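Local coordinates for ABC transporter periplasmic peptide-binding protein (Pseudoalteromonas, PDB 4QFL), which binds dipeptides such as Ala-Phe in the periplasm and probably hands them to an ABC transporter for uptake, at residues L186-A191 with L202-V208; T265-S269 with V381-Y385; R286-N291 with H505-F509. All coordinates share one frame; numbering follows the deposited sequence. Where two conformers were deposited one is given.

Interaction 1 (L186-A191 with L202-V208)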
ATOM      1  N   LEU A 186      16.765  -2.682  -8.913  1.00 17.01           N
ATOM      2  CA  LEU A 186      17.804  -3.236  -8.048  1.00 17.77           C
ATOM      3  C   LEU A 186      19.139  -3.405  -8.772  1.00 17.29           C
ATOM      4  O   LEU A 186      19.210  -3.271  -9.989  1.00 18.28           O
ATOM      5  CB  LEU A 186      17.363  -4.590  -7.484  1.00 20.18           C
ATOM      6  CG  LEU A 186      16.011  -4.607  -6.773  1.00 20.14           C
ATOM      7  CD1 LEU A 186      15.673  -6.017  -6.302  1.00 21.08           C
ATOM      8  CD2 LEU A 186      16.068  -3.665  -5.615  1.00 18.71           C
ATOM      9  N   SER A 187      20.185  -3.706  -8.005  1.00 17.71           N
ATOM     10  CA  SER A 187      21.532  -3.910  -8.543  1.00 19.45           C
ATOM     11  C   SER A 187      21.847  -5.364  -8.884  1.00 20.00           C
ATOM     12  O   SER A 187      21.939  -6.212  -7.992  1.00 20.19           O
ATOM     13  CB  SER A 187      22.591  -3.431  -7.552  1.00 18.41           C
ATOM     14  OG  SER A 187      23.878  -3.845  -7.988  1.00 18.77           O
ATOM     15  N   LYS A 188      22.041  -5.645 -10.169  1.00 22.41           N
ATOM     16  CA  LYS A 188      22.456  -6.974 -10.583  1.00 19.93           C
ATOM     17  C   LYS A 188      23.877  -7.273 -10.133  1.00 21.58           C
ATOM     18  O   LYS A 188      24.174  -8.386  -9.687  1.00 22.71           O
ATOM     19  CB  LYS A 188      22.340  -7.164 -12.091  1.00 19.36           C
ATOM     20  CG  LYS A 188      22.591  -8.608 -12.488  1.00 21.67           C
ATOM     21  CD  LYS A 188      22.490  -8.847 -13.974  1.00 21.46           C
ATOM     22  CE  LYS A 188      22.707 -10.322 -14.270  1.00 26.04           C
ATOM     23  NZ  LYS A 188      22.637 -10.637 -15.722  1.00 28.97           N
ATOM     24  N   GLU A 189      24.763  -6.290 -10.242  1.00 21.09           N
ATOM     25  CA  GLU A 189      26.140  -6.525  -9.826  1.00 21.88           C
ATOM     26  C   GLU A 189      26.212  -6.913  -8.353  1.00 21.82           C
ATOM     27  O   GLU A 189      26.903  -7.856  -7.989  1.00 22.93           O
ATOM     28  CB  GLU A 189      27.040  -5.327 -10.114  1.00 23.74           C
ATOM     29  CG  GLU A 189      28.487  -5.590  -9.713  1.00 24.37           C
ATOM     30  CD  GLU A 189      29.417  -4.451 -10.067  1.00 26.35           C
ATOM     31  OE1 GLU A 189      28.910  -3.340 -10.326  1.00 24.87           O
ATOM     32  OE2 GLU A 189      30.653  -4.669 -10.085  1.00 27.61           O
ATOM     33  N   TYR A 190      25.492  -6.187  -7.509  1.00 21.27           N
ATOM     34  CA  TYR A 190      25.433  -6.515  -6.094  1.00 21.42           C
ATOM     35  C   TYR A 190      24.892  -7.924  -5.942  1.00 20.82           C
ATOM     36  O   TYR A 190      25.484  -8.757  -5.257  1.00 19.98           O
ATOM     37  CB  TYR A 190      24.538  -5.511  -5.362  1.00 20.18           C
ATOM     38  CG  TYR A 190      24.426  -5.698  -3.861  1.00 22.83           C
ATOM     39  CD1 TYR A 190      25.534  -6.021  -3.084  1.00 22.57           C
ATOM     40  CD2 TYR A 190      23.214  -5.521  -3.219  1.00 20.09           C
ATOM     41  CE1 TYR A 190      25.426  -6.185  -1.719  1.00 20.94           C
ATOM     42  CE2 TYR A 190      23.096  -5.676  -1.860  1.00 20.75           C
ATOM     43  CZ  TYR A 190      24.204  -6.010  -1.108  1.00 20.50           C
ATOM     44  OH  TYR A 190      24.080  -6.159   0.259  1.00 22.45           O
ATOM     45  N   ALA A 191      23.776  -8.196  -6.602  1.00 21.33           N
ATOM     46  CA  ALA A 191      23.133  -9.508  -6.495  1.00 20.31           C
ATOM     47  C   ALA A 191      24.046 -10.651  -6.923  1.00 21.34           C
ATOM     48  O   ALA A 191      24.087 -11.687  -6.271  1.00 21.25           O
ATOM     49  CB  ALA A 191      21.849  -9.537  -7.295  1.00 21.54           C
ATOM     50  N   LEU A 202      21.501 -11.681   2.084  1.00 24.69           N
ATOM     51  CA  LEU A 202      21.881 -10.334   2.477  1.00 23.76           C
ATOM     52  C   LEU A 202      21.315  -9.305   1.534  1.00 21.66           C
ATOM     53  O   LEU A 202      21.239  -8.133   1.874  1.00 22.56           O
ATOM     54  CB  LEU A 202      23.396 -10.197   2.476  1.00 21.55           C
ATOM     55  CG  LEU A 202      24.106 -10.531   3.777  1.00 28.06           C
ATOM     56  CD1 LEU A 202      23.387 -11.630   4.549  1.00 25.76           C
ATOM     57  CD2 LEU A 202      25.545 -10.901   3.480  1.00 26.71           C
ATOM     58  N   PHE A 203      20.927  -9.751   0.344  1.00 20.45           N
ATOM     59  CA  PHE A 203      20.532  -8.841  -0.717  1.00 21.14           C
ATOM     60  C   PHE A 203      19.404  -7.909  -0.298  1.00 20.67           C
ATOM     61  O   PHE A 203      19.471  -6.703  -0.523  1.00 20.56           O
ATOM     62  CB  PHE A 203      20.167  -9.610  -1.991  1.00 21.28           C
ATOM     63  CG  PHE A 203      20.062  -8.739  -3.205  1.00 21.29           C
ATOM     64  CD1 PHE A 203      21.177  -8.122  -3.724  1.00 20.51           C
ATOM     65  CD2 PHE A 203      18.847  -8.537  -3.826  1.00 24.44           C
ATOM     66  CE1 PHE A 203      21.081  -7.311  -4.832  1.00 21.60           C
ATOM     67  CE2 PHE A 203      18.753  -7.725  -4.940  1.00 21.55           C
ATOM     68  CZ  PHE A 203      19.872  -7.118  -5.438  1.00 21.06           C
ATOM     69  N   ASP A 204      18.377  -8.463   0.334  1.00 21.53           N
ATOM     70  CA  ASP A 204      17.203  -7.677   0.705  1.00 21.26           C
ATOM     71  C   ASP A 204      17.354  -6.893   2.027  1.00 21.51           C
ATOM     72  O   ASP A 204      16.522  -6.042   2.348  1.00 20.44           O
ATOM     73  CB  ASP A 204      15.966  -8.586   0.753  1.00 21.23           C
ATOM     74  CG  ASP A 204      15.589  -9.131  -0.615  1.00 22.66           C
ATOM     75  OD1 ASP A 204      15.828  -8.429  -1.609  1.00 20.68           O
ATOM     76  OD2 ASP A 204      15.061 -10.260  -0.703  1.00 25.73           O
ATOM     77  N   GLN A 205      18.408  -7.180   2.786  1.00 19.95           N
ATOM     78  CA  GLN A 205      18.583  -6.578   4.108  1.00 20.47           C
ATOM     79  C   GLN A 205      19.558  -5.419   4.082  1.00 22.56           C
ATOM     80  O   GLN A 205      19.423  -4.452   4.832  1.00 22.88           O
ATOM     81  CB  GLN A 205      19.122  -7.604   5.090  1.00 26.19           C
ATOM     82  CG  GLN A 205      18.263  -8.814   5.276  1.00 27.94           C
ATOM     83  CD  GLN A 205      18.820  -9.707   6.350  1.00 34.00           C
ATOM     84  OE1 GLN A 205      18.661  -9.428   7.538  1.00 39.97           O
ATOM     85  NE2 GLN A 205      19.499 -10.780   5.944  1.00 29.45           N
ATOM     86  N   TYR A 206      20.572  -5.548   3.241  1.00 22.04           N
ATOM     87  CA  TYR A 206      21.571  -4.509   3.063  1.00 23.00           C
ATOM     88  C   TYR A 206      21.490  -4.063   1.626  1.00 18.92           C
ATOM     89  O   TYR A 206      22.138  -4.618   0.749  1.00 19.87           O
ATOM     90  CB  TYR A 206      22.954  -5.037   3.401  1.00 23.31           C
ATOM     91  CG  TYR A 206      23.049  -5.450   4.830  1.00 21.73           C
ATOM     92  CD1 TYR A 206      22.700  -6.731   5.215  1.00 25.24           C
ATOM     93  CD2 TYR A 206      23.459  -4.556   5.805  1.00 23.34           C
ATOM     94  CE1 TYR A 206      22.779  -7.128   6.539  1.00 25.72           C
ATOM     95  CE2 TYR A 206      23.542  -4.938   7.131  1.00 28.49           C
ATOM     96  CZ  TYR A 206      23.202  -6.232   7.492  1.00 26.66           C
ATOM     97  OH  TYR A 206      23.275  -6.640   8.802  1.00 27.74           O
ATOM     98  N   PRO A 207      20.663  -3.052   1.388  1.00 18.14           N
ATOM     99  CA  PRO A 207      20.220  -2.687   0.052  1.00 18.36           C
ATOM    100  C   PRO A 207      21.240  -1.869  -0.721  1.00 18.01           C
ATOM    101  O   PRO A 207      22.063  -1.142  -0.138  1.00 17.90           O
ATOM    102  CB  PRO A 207      18.982  -1.841   0.333  1.00 17.57           C
ATOM    103  CG  PRO A 207      19.267  -1.206   1.635  1.00 18.11           C
ATOM    104  CD  PRO A 207      20.076  -2.187   2.427  1.00 18.98           C
ATOM    105  N   VAL A 208      21.166  -1.997  -2.043  1.00 16.93           N
ATOM    106  CA  VAL A 208      21.865  -1.104  -2.945  1.00 16.14           C
ATOM    107  C   VAL A 208      20.878  -0.587  -3.966  1.00 17.01           C
ATOM    108  O   VAL A 208      20.278  -1.361  -4.699  1.00 18.98           O
ATOM    109  CB  VAL A 208      23.014  -1.817  -3.678  1.00 18.37           C
ATOM    110  CG1 VAL A 208      23.617  -0.900  -4.726  1.00 15.90           C
ATOM    111  CG2 VAL A 208      24.079  -2.263  -2.677  1.00 20.30           C
TER
HETATM  112  O   HOH W   1      20.137  -4.021  -5.093  1.00 20.20           O
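Tyr190 and Phe203 meet because each side chain sets its CG opposite the main-chain nitrogen across the CA–CB bond, chi1 -178° in Tyr190 and -166° in Phe203. The two side chains run antiparallel to each other. Their rings pack obliquely, with planes 36° apart, and the approach is tight: Tyr190 CD2 lies 3.2 Å from Phe203 CE1. Val208 CG2 sits over a face of the Tyr190 ring, 3.6 Å from its centroid, a CH-pi contact. Ala191 CB lies over a face of the Phe203 ring, while Leu186 CD1 and Ser187 O come to that ring's edge. Beyond the two segments, Tyr132 meets the Phe203 ring and Phe107 meets that of Tyr190.

The polar contacts are few. Tyr190 OH donates to Tyr206 O at 2.5 Å, in the carbonyl plane. Ser187 is the N-cap of helix 188-196, with its OG accepting from Tyr190 N at 2.9 Å. One water bridges Ser187 N and Val208 O. Tyr190 is thus held at both its backbone and its hydroxyl. The loop 202-208 lies back on the helix start through mainly apolar contacts. The bond to Tyr206 O probably holds the phenol in place between Val208 and Phe203.

Interaction 2 (T265-S269 with V381-Y385). With PHE (phenylalanine), chain D.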
ATOM      1  N   THR A 265       6.425  13.487  11.897  1.00 16.76           N
ATOM      2  CA  THR A 265       5.620  12.462  12.541  1.00 18.42           C
ATOM      3  C   THR A 265       4.625  11.834  11.586  1.00 17.95           C
ATOM      4  O   THR A 265       3.723  12.485  11.085  1.00 16.87           O
ATOM      5  CB  THR A 265       4.861  13.017  13.754  1.00 19.70           C
ATOM      6  OG1 THR A 265       5.746  13.055  14.875  1.00 25.11           O
ATOM      7  CG2 THR A 265       3.697  12.124  14.099  1.00 21.03           C
ATOM      8  N   ALA A 266       4.816  10.548  11.339  1.00 19.18           N
ATOM      9  CA  ALA A 266       3.922   9.782  10.494  1.00 19.70           C
ATOM     10  C   ALA A 266       2.584   9.606  11.179  1.00 17.20           C
ATOM     11  O   ALA A 266       2.516   9.402  12.392  1.00 19.70           O
ATOM     12  CB  ALA A 266       4.535   8.416  10.190  1.00 18.68           C
ATOM     13  N   HIS A 267       1.526   9.696  10.385  1.00 16.74           N
ATOM     14  CA  HIS A 267       0.172   9.419  10.847  1.00 18.78           C
ATOM     15  C   HIS A 267      -0.092   9.958  12.247  1.00 19.06           C
ATOM     16  O   HIS A 267      -0.224   9.178  13.190  1.00 18.58           O
ATOM     17  CB  HIS A 267      -0.094   7.909  10.817  1.00 18.65           C
ATOM     18  CG  HIS A 267       0.163   7.276   9.483  1.00 18.64           C
ATOM     19  ND1 HIS A 267      -0.781   7.248   8.484  1.00 18.42           N
ATOM     20  CD2 HIS A 267       1.257   6.650   8.988  1.00 17.50           C
ATOM     21  CE1 HIS A 267      -0.282   6.633   7.425  1.00 19.84           C
ATOM     22  NE2 HIS A 267       0.950   6.251   7.709  1.00 21.81           N
ATOM     23  N   PRO A 268      -0.167  11.296  12.391  1.00 20.47           N
ATOM     24  CA  PRO A 268      -0.462  11.904  13.694  1.00 18.99           C
ATOM     25  C   PRO A 268      -1.822  11.468  14.236  1.00 19.66           C
ATOM     26  O   PRO A 268      -2.793  11.366  13.491  1.00 19.31           O
ATOM     27  CB  PRO A 268      -0.453  13.404  13.393  1.00 18.67           C
ATOM     28  CG  PRO A 268      -0.660  13.510  11.932  1.00 15.89           C
ATOM     29  CD  PRO A 268       0.019  12.318  11.349  1.00 17.83           C
ATOM     30  N   SER A 269      -1.883  11.203  15.535  0.76 19.86           N
ATOM     31  CA  SER A 269      -3.125  10.768  16.166  0.76 20.90           C
ATOM     32  C   SER A 269      -4.198  11.862  16.159  0.76 20.46           C
ATOM     33  O   SER A 269      -3.972  12.978  16.627  0.76 20.36           O
ATOM     34  CB  SER A 269      -2.861  10.304  17.599  0.76 20.43           C
ATOM     35  OG  SER A 269      -1.964   9.208  17.628  0.76 21.09           O
ATOM     36  N   VAL A 381      -2.100   0.585  14.679  1.00 22.50           N
ATOM     37  CA  VAL A 381      -1.528   1.876  14.315  1.00 17.79           C
ATOM     38  C   VAL A 381      -2.492   2.654  13.422  1.00 17.67           C
ATOM     39  O   VAL A 381      -3.349   2.073  12.753  1.00 17.24           O
ATOM     40  CB  VAL A 381      -0.216   1.694  13.556  1.00 16.57           C
ATOM     41  CG1 VAL A 381       0.892   1.258  14.496  1.00 18.96           C
ATOM     42  CG2 VAL A 381      -0.405   0.680  12.447  1.00 15.59           C
ATOM     43  N   SER A 382      -2.333   3.973  13.403  1.00 16.48           N
ATOM     44  CA  SER A 382      -3.133   4.853  12.550  1.00 18.63           C
ATOM     45  C   SER A 382      -2.761   4.704  11.068  1.00 19.05           C
ATOM     46  O   SER A 382      -1.576   4.651  10.729  1.00 18.26           O
ATOM     47  CB  SER A 382      -2.926   6.308  12.986  1.00 18.57           C
ATOM     48  OG  SER A 382      -3.614   7.193  12.124  1.00 19.35           O
ATOM     49  N   ARG A 383      -3.767   4.615  10.196  1.00 16.97           N
ATOM     50  CA  ARG A 383      -3.547   4.586   8.746  1.00 17.73           C
ATOM     51  C   ARG A 383      -4.393   5.685   8.137  1.00 16.03           C
ATOM     52  O   ARG A 383      -5.337   6.171   8.766  1.00 17.03           O
ATOM     53  CB  ARG A 383      -3.973   3.247   8.125  1.00 16.04           C
ATOM     54  CG  ARG A 383      -3.680   2.009   8.953  1.00 15.62           C
ATOM     55  CD  ARG A 383      -2.199   1.836   9.202  1.00 15.46           C
ATOM     56  NE  ARG A 383      -1.414   1.801   7.975  1.00 14.86           N
ATOM     57  CZ  ARG A 383      -0.251   2.435   7.806  1.00 17.36           C
ATOM     58  NH1 ARG A 383       0.266   3.183   8.778  1.00 16.98           N
ATOM     59  NH2 ARG A 383       0.394   2.336   6.653  1.00 18.01           N
ATOM     60  N   ILE A 384      -4.074   6.073   6.911  1.00 16.08           N
ATOM     61  CA  ILE A 384      -4.849   7.101   6.240  1.00 16.54           C
ATOM     62  C   ILE A 384      -6.327   6.744   6.236  1.00 16.16           C
ATOM     63  O   ILE A 384      -7.178   7.591   6.498  1.00 17.14           O
ATOM     64  CB  ILE A 384      -4.399   7.271   4.795  1.00 17.78           C
ATOM     65  CG1 ILE A 384      -2.930   7.678   4.750  1.00 18.91           C
ATOM     66  CG2 ILE A 384      -5.262   8.314   4.088  1.00 18.36           C
ATOM     67  CD1 ILE A 384      -2.353   7.639   3.360  1.00 22.08           C
ATOM     68  N   TYR A 385      -6.632   5.492   5.928  1.00 15.51           N
ATOM     69  CA  TYR A 385      -8.019   5.080   5.775  1.00 13.99           C
ATOM     70  C   TYR A 385      -8.721   4.779   7.099  1.00 13.84           C
ATOM     71  O   TYR A 385      -9.923   4.564   7.126  1.00 14.96           O
ATOM     72  CB  TYR A 385      -8.110   3.884   4.834  1.00 14.80           C
ATOM     73  CG  TYR A 385      -7.129   2.783   5.150  1.00 14.62           C
ATOM     74  CD1 TYR A 385      -7.438   1.803   6.080  1.00 15.30           C
ATOM     75  CD2 TYR A 385      -5.896   2.725   4.522  1.00 13.83           C
ATOM     76  CE1 TYR A 385      -6.550   0.791   6.372  1.00 14.38           C
ATOM     77  CE2 TYR A 385      -4.998   1.717   4.813  1.00 15.08           C
ATOM     78  CZ  TYR A 385      -5.332   0.750   5.735  1.00 13.91           C
ATOM     79  OH  TYR A 385      -4.450  -0.259   6.029  1.00 14.31           O
TER
HETATM   80  N   PHE D 602      -1.067  -1.294   2.486  1.00 18.48           N
HETATM   81  CA  PHE D 602      -1.752  -1.298   3.773  1.00 15.77           C
HETATM   82  C   PHE D 602      -1.276  -0.133   4.611  1.00 17.59           C
HETATM   83  O   PHE D 602      -2.044   0.446   5.371  1.00 19.81           O
HETATM   84  CB  PHE D 602      -1.453  -2.588   4.529  1.00 14.98           C
HETATM   85  CG  PHE D 602      -2.114  -3.792   3.955  1.00 18.26           C
HETATM   86  CD1 PHE D 602      -3.463  -3.775   3.638  1.00 17.50           C
HETATM   87  CD2 PHE D 602      -1.395  -4.945   3.739  1.00 17.51           C
HETATM   88  CE1 PHE D 602      -4.080  -4.882   3.124  1.00 19.15           C
HETATM   89  CE2 PHE D 602      -2.003  -6.059   3.224  1.00 18.40           C
HETATM   90  CZ  PHE D 602      -3.348  -6.031   2.911  1.00 18.37           C
HETATM   91  OXT PHE D 602      -0.105   0.245   4.548  1.00 16.78           O
HETATM   92  O   HOH W   2       2.313   4.197   5.973  1.00 19.20           O
HETATM   93  O   HOH W   3      -2.996   8.477   9.567  1.00 21.62           O
HETATM   94  O   HOH W   4      -4.671   9.804  13.015  1.00 24.68           O
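His267 and the 382-384 backbone meet mainly by packing. One face of the imidazole takes Ser382 O and Arg383 NH1; the ring and the guanidinium plane are turned 50° apart. Ser382 O is 3.4 Å from His267 CG. Ile384 CG1 touches the ring at His267 CE1, and the CB atoms of His267 and Ser382 lie side by side.

Water adds three bridges. One water joins His267 NE2 to Arg383 NH2. A second joins His267 ND1, in the plane of the ring, to Ser382 OG. A third joins Pro268 O to Ser382 OG.

The bonds to the carboxylate of the bound phenylalanine come from Arg383 and Tyr385. The Arg383 chain is bent at chi2 (-61°) and chi3 (-56°), which brings its guanidinium edge to the ligand. Arg383 NE donates to phenylalanine O at 3.0 Å, and Arg383 NH2 to phenylalanine OXT, also at 3.0 Å. Tyr385 OH gives a further bond to phenylalanine O, 2.6 Å long.

Arg383 NH1 has other partners. It forms a salt bridge with Glu36 and donates to Ser382 O at 3.1 Å. The guanidinium is thus held from both ends, and His267 flanks it as a second-shell residue.

An arginine paired with the peptide's C-terminal carboxylate is typical of dipeptide-binding members of solute-binding protein family 5, as in DppA.

Interaction 3 (R286-N291 with H505-F509). With GOL (glycerol), chain E.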
ATOM      1  N   ARG A 286      -2.640  18.399   5.311  1.00 18.68           N
ATOM      2  CA  ARG A 286      -3.916  17.715   5.260  1.00 19.78           C
ATOM      3  C   ARG A 286      -4.300  17.620   3.796  1.00 19.55           C
ATOM      4  O   ARG A 286      -4.678  18.609   3.195  1.00 20.62           O
ATOM      5  CB  ARG A 286      -4.949  18.549   6.030  1.00 21.70           C
ATOM      6  CG  ARG A 286      -6.383  18.097   5.896  1.00 20.11           C
ATOM      7  CD  ARG A 286      -7.342  19.119   6.505  1.00 20.80           C
ATOM      8  NE  ARG A 286      -8.719  18.660   6.388  1.00 23.22           N
ATOM      9  CZ  ARG A 286      -9.480  18.287   7.410  1.00 21.15           C
ATOM     10  NH1 ARG A 286      -9.018  18.349   8.656  1.00 21.27           N
ATOM     11  NH2 ARG A 286     -10.713  17.863   7.188  1.00 25.63           N
ATOM     12  N   GLU A 287      -4.177  16.439   3.200  1.00 20.90           N
ATOM     13  CA  GLU A 287      -4.414  16.328   1.769  1.00 21.35           C
ATOM     14  C   GLU A 287      -5.439  15.257   1.426  1.00 22.51           C
ATOM     15  O   GLU A 287      -5.581  14.266   2.149  1.00 20.94           O
ATOM     16  CB  GLU A 287      -3.111  16.020   1.047  1.00 21.30           C
ATOM     17  CG  GLU A 287      -1.952  16.872   1.492  1.00 25.33           C
ATOM     18  CD  GLU A 287      -0.663  16.559   0.730  1.00 37.69           C
ATOM     19  OE1 GLU A 287       0.345  17.263   0.974  1.00 44.72           O
ATOM     20  OE2 GLU A 287      -0.652  15.621  -0.111  1.00 33.51           O
ATOM     21  N   THR A 288      -6.151  15.462   0.317  1.00 17.58           N
ATOM     22  CA  THR A 288      -7.053  14.445  -0.190  1.00 19.29           C
ATOM     23  C   THR A 288      -6.236  13.271  -0.721  1.00 20.64           C
ATOM     24  O   THR A 288      -5.100  13.448  -1.176  1.00 19.52           O
ATOM     25  CB  THR A 288      -7.948  14.985  -1.310  1.00 19.41           C
ATOM     26  OG1 THR A 288      -8.811  13.936  -1.751  1.00 26.09           O
ATOM     27  CG2 THR A 288      -7.117  15.443  -2.485  1.00 21.51           C
ATOM     28  N   ASN A 289      -6.806  12.072  -0.667  1.00 18.49           N
ATOM     29  CA  ASN A 289      -6.039  10.874  -0.990  1.00 16.47           C
ATOM     30  C   ASN A 289      -6.951   9.708  -1.352  1.00 15.52           C
ATOM     31  O   ASN A 289      -8.027   9.545  -0.783  1.00 15.46           O
ATOM     32  CB  ASN A 289      -5.110  10.532   0.184  1.00 17.16           C
ATOM     33  CG  ASN A 289      -4.373   9.225  -0.007  1.00 17.75           C
ATOM     34  OD1 ASN A 289      -4.917   8.155   0.272  1.00 16.58           O
ATOM     35  ND2 ASN A 289      -3.121   9.301  -0.451  1.00 16.31           N
ATOM     36  N   LEU A 290      -6.522   8.918  -2.325  1.00 16.91           N
ATOM     37  CA  LEU A 290      -7.270   7.748  -2.757  1.00 15.26           C
ATOM     38  C   LEU A 290      -7.060   6.607  -1.764  1.00 14.53           C
ATOM     39  O   LEU A 290      -6.000   5.993  -1.716  1.00 15.34           O
ATOM     40  CB  LEU A 290      -6.780   7.315  -4.128  1.00 17.67           C
ATOM     41  CG  LEU A 290      -7.001   8.238  -5.318  1.00 16.70           C
ATOM     42  CD1 LEU A 290      -6.114   7.789  -6.461  1.00 16.50           C
ATOM     43  CD2 LEU A 290      -8.477   8.228  -5.720  1.00 15.89           C
ATOM     44  N   ASN A 291      -8.066   6.341  -0.951  1.00 15.35           N
ATOM     45  CA  ASN A 291      -7.965   5.272   0.022  1.00 15.97           C
ATOM     46  C   ASN A 291      -9.339   4.787   0.396  1.00 14.65           C
ATOM     47  O   ASN A 291     -10.332   5.467   0.150  1.00 15.00           O
ATOM     48  CB  ASN A 291      -7.210   5.734   1.271  1.00 14.84           C
ATOM     49  CG  ASN A 291      -7.941   6.822   2.032  1.00 16.07           C
ATOM     50  OD1 ASN A 291      -7.702   8.016   1.827  1.00 18.21           O
ATOM     51  ND2 ASN A 291      -8.824   6.418   2.922  1.00 14.80           N
ATOM     52  N   HIS A 505     -13.436   7.141   3.741  1.00 19.10           N
ATOM     53  CA  HIS A 505     -12.172   7.505   3.135  1.00 17.96           C
ATOM     54  C   HIS A 505     -11.550   8.602   3.986  1.00 21.28           C
ATOM     55  O   HIS A 505     -12.201   9.610   4.263  1.00 20.60           O
ATOM     56  CB  HIS A 505     -12.401   7.993   1.708  1.00 17.07           C
ATOM     57  CG  HIS A 505     -13.273   7.084   0.895  1.00 16.72           C
ATOM     58  ND1 HIS A 505     -14.608   7.335   0.673  1.00 20.59           N
ATOM     59  CD2 HIS A 505     -12.997   5.924   0.257  1.00 14.42           C
ATOM     60  CE1 HIS A 505     -15.118   6.370  -0.075  1.00 17.27           C
ATOM     61  NE2 HIS A 505     -14.160   5.503  -0.338  1.00 19.37           N
ATOM     62  N   GLY A 506     -10.298   8.402   4.412  1.00 18.89           N
ATOM     63  CA  GLY A 506      -9.628   9.362   5.276  1.00 18.08           C
ATOM     64  C   GLY A 506      -8.877  10.468   4.543  1.00 20.80           C
ATOM     65  O   GLY A 506      -8.656  10.398   3.327  1.00 17.58           O
ATOM     66  N   MET A 507      -8.509  11.510   5.294  1.00 20.29           N
ATOM     67  CA  MET A 507      -7.582  12.541   4.819  1.00 20.08           C
ATOM     68  C   MET A 507      -6.166  12.099   5.162  1.00 17.51           C
ATOM     69  O   MET A 507      -5.945  11.406   6.158  1.00 16.50           O
ATOM     70  CB  MET A 507      -7.876  13.895   5.481  1.00 21.78           C
ATOM     71  CG  MET A 507      -9.189  14.532   5.056  1.00 22.28           C
ATOM     72  SD  MET A 507      -9.142  14.988   3.322  1.00 28.56           S
ATOM     73  CE  MET A 507      -7.741  16.077   3.339  1.00 24.06           C
ATOM     74  N   ARG A 508      -5.208  12.480   4.326  1.00 17.99           N
ATOM     75  CA  ARG A 508      -3.813  12.163   4.586  1.00 16.83           C
ATOM     76  C   ARG A 508      -3.150  13.280   5.402  1.00 19.39           C
ATOM     77  O   ARG A 508      -2.991  14.389   4.909  1.00 20.47           O
ATOM     78  CB  ARG A 508      -3.083  11.949   3.263  1.00 16.96           C
ATOM     79  CG  ARG A 508      -1.703  11.365   3.410  1.00 17.96           C
ATOM     80  CD  ARG A 508      -1.075  11.057   2.066  1.00 18.77           C
ATOM     81  NE  ARG A 508       0.068  10.171   2.235  1.00 20.01           N
ATOM     82  CZ  ARG A 508       0.639   9.501   1.246  1.00 18.21           C
ATOM     83  NH1 ARG A 508       0.182   9.639   0.011  1.00 21.39           N
ATOM     84  NH2 ARG A 508       1.662   8.699   1.491  1.00 16.27           N
ATOM     85  N   PHE A 509      -2.778  12.990   6.646  1.00 16.62           N
ATOM     86  CA  PHE A 509      -2.138  13.984   7.515  1.00 18.50           C
ATOM     87  C   PHE A 509      -0.655  13.689   7.756  1.00 17.53           C
ATOM     88  O   PHE A 509      -0.241  12.539   7.807  1.00 18.01           O
ATOM     89  CB  PHE A 509      -2.796  14.025   8.898  1.00 18.91           C
ATOM     90  CG  PHE A 509      -4.192  14.572   8.915  1.00 19.30           C
ATOM     91  CD1 PHE A 509      -4.414  15.940   8.983  1.00 16.68           C
ATOM     92  CD2 PHE A 509      -5.284  13.712   8.923  1.00 18.96           C
ATOM     93  CE1 PHE A 509      -5.696  16.442   9.022  1.00 19.77           C
ATOM     94  CE2 PHE A 509      -6.575  14.204   8.959  1.00 20.84           C
ATOM     95  CZ  PHE A 509      -6.782  15.576   9.009  1.00 21.32           C
TER
HETATM   96  C1  GOL E 603     -10.924  11.173  -0.387  1.00 21.75           C
HETATM   97  O1  GOL E 603     -10.731   9.783  -0.464  1.00 19.42           O
HETATM   98  C2  GOL E 603     -10.565  11.689   1.003  1.00 24.28           C
HETATM   99  O2  GOL E 603      -9.171  11.888   1.081  1.00 20.03           O
HETATM  100  C3  GOL E 603     -11.292  13.012   1.242  1.00 26.24           C
HETATM  101  O3  GOL E 603     -11.100  13.863   0.121  1.00 26.69           O
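Arg286 packs on Met507 and Phe509 at the close-knit end of this contact. This end also lies at the solvent side: Arg286 is exposed and Phe509 partly so. Here strands 282-287 and 500-513 pair antiparallel. Glu287 and Arg508 form a hydrogen-bonded pair: Glu287 N donates to Arg508 O at 2.9 Å, and Arg508 N to Glu287 O at 2.8 Å. Arg286 and Phe509 form the next, non-hydrogen-bonded pair. Their side chains run side by side, with the guanidinium nearly perpendicular to the ring (88°). Arg286 NH1 reaches the ring edge, 3.6 Å from Phe509 CZ. Met507 is bent at chi2 (-66°) and chi3 (-58°), which tucks its CE against Arg286 CG at 3.5 Å. The side chains of Glu287 and Arg508 share the other face of the sheet, and both bond to Gly522.

Toward the buried Asn289 and Gly506 the main chains part. A glycerol, probably from the crystallisation liquor, bridges them there. Its O2 accepts from Asn289 N at 2.9 Å and donates to Gly506 O at 2.7 Å. Its O3 bonds OG1 of the exposed Thr288 at 3.0 Å. Deeper in, the Asn291 side chain lies against the Gly506 backbone and touches Ile384 and Tyr385. With an alanine at this position, the amide between Gly506 and these two residues would be gone, and a gap would probably open there.

The chemistry is therefore split. Direct backbone bonds tie the paired strands, whereas beyond Thr288 the parted main chains present polar groups that a small hydroxylated molecule can bridge.

Interaction 1 comes first along the chain and is complete before the others begin. Interactions 2 and 3 alternate: 265-269, 286-291, 381-385, then 505-509. Interaction 1 stands apart, its centre about 30 Å from that of interaction 2 and 34 Å from that of interaction 3. It joins the start of helix 188-196 to the loop before strand 213-219. The centres of interactions 2 and 3 are about 11 Å apart, and the two touch through Ile384 and Tyr385 against Asn291. Strands 264-266 and 500-513 are neighbours, which joins them further. Interaction 2 bonds the peptide's carboxylate and interaction 3 adjoins it, while interaction 1 is local packing elsewhere.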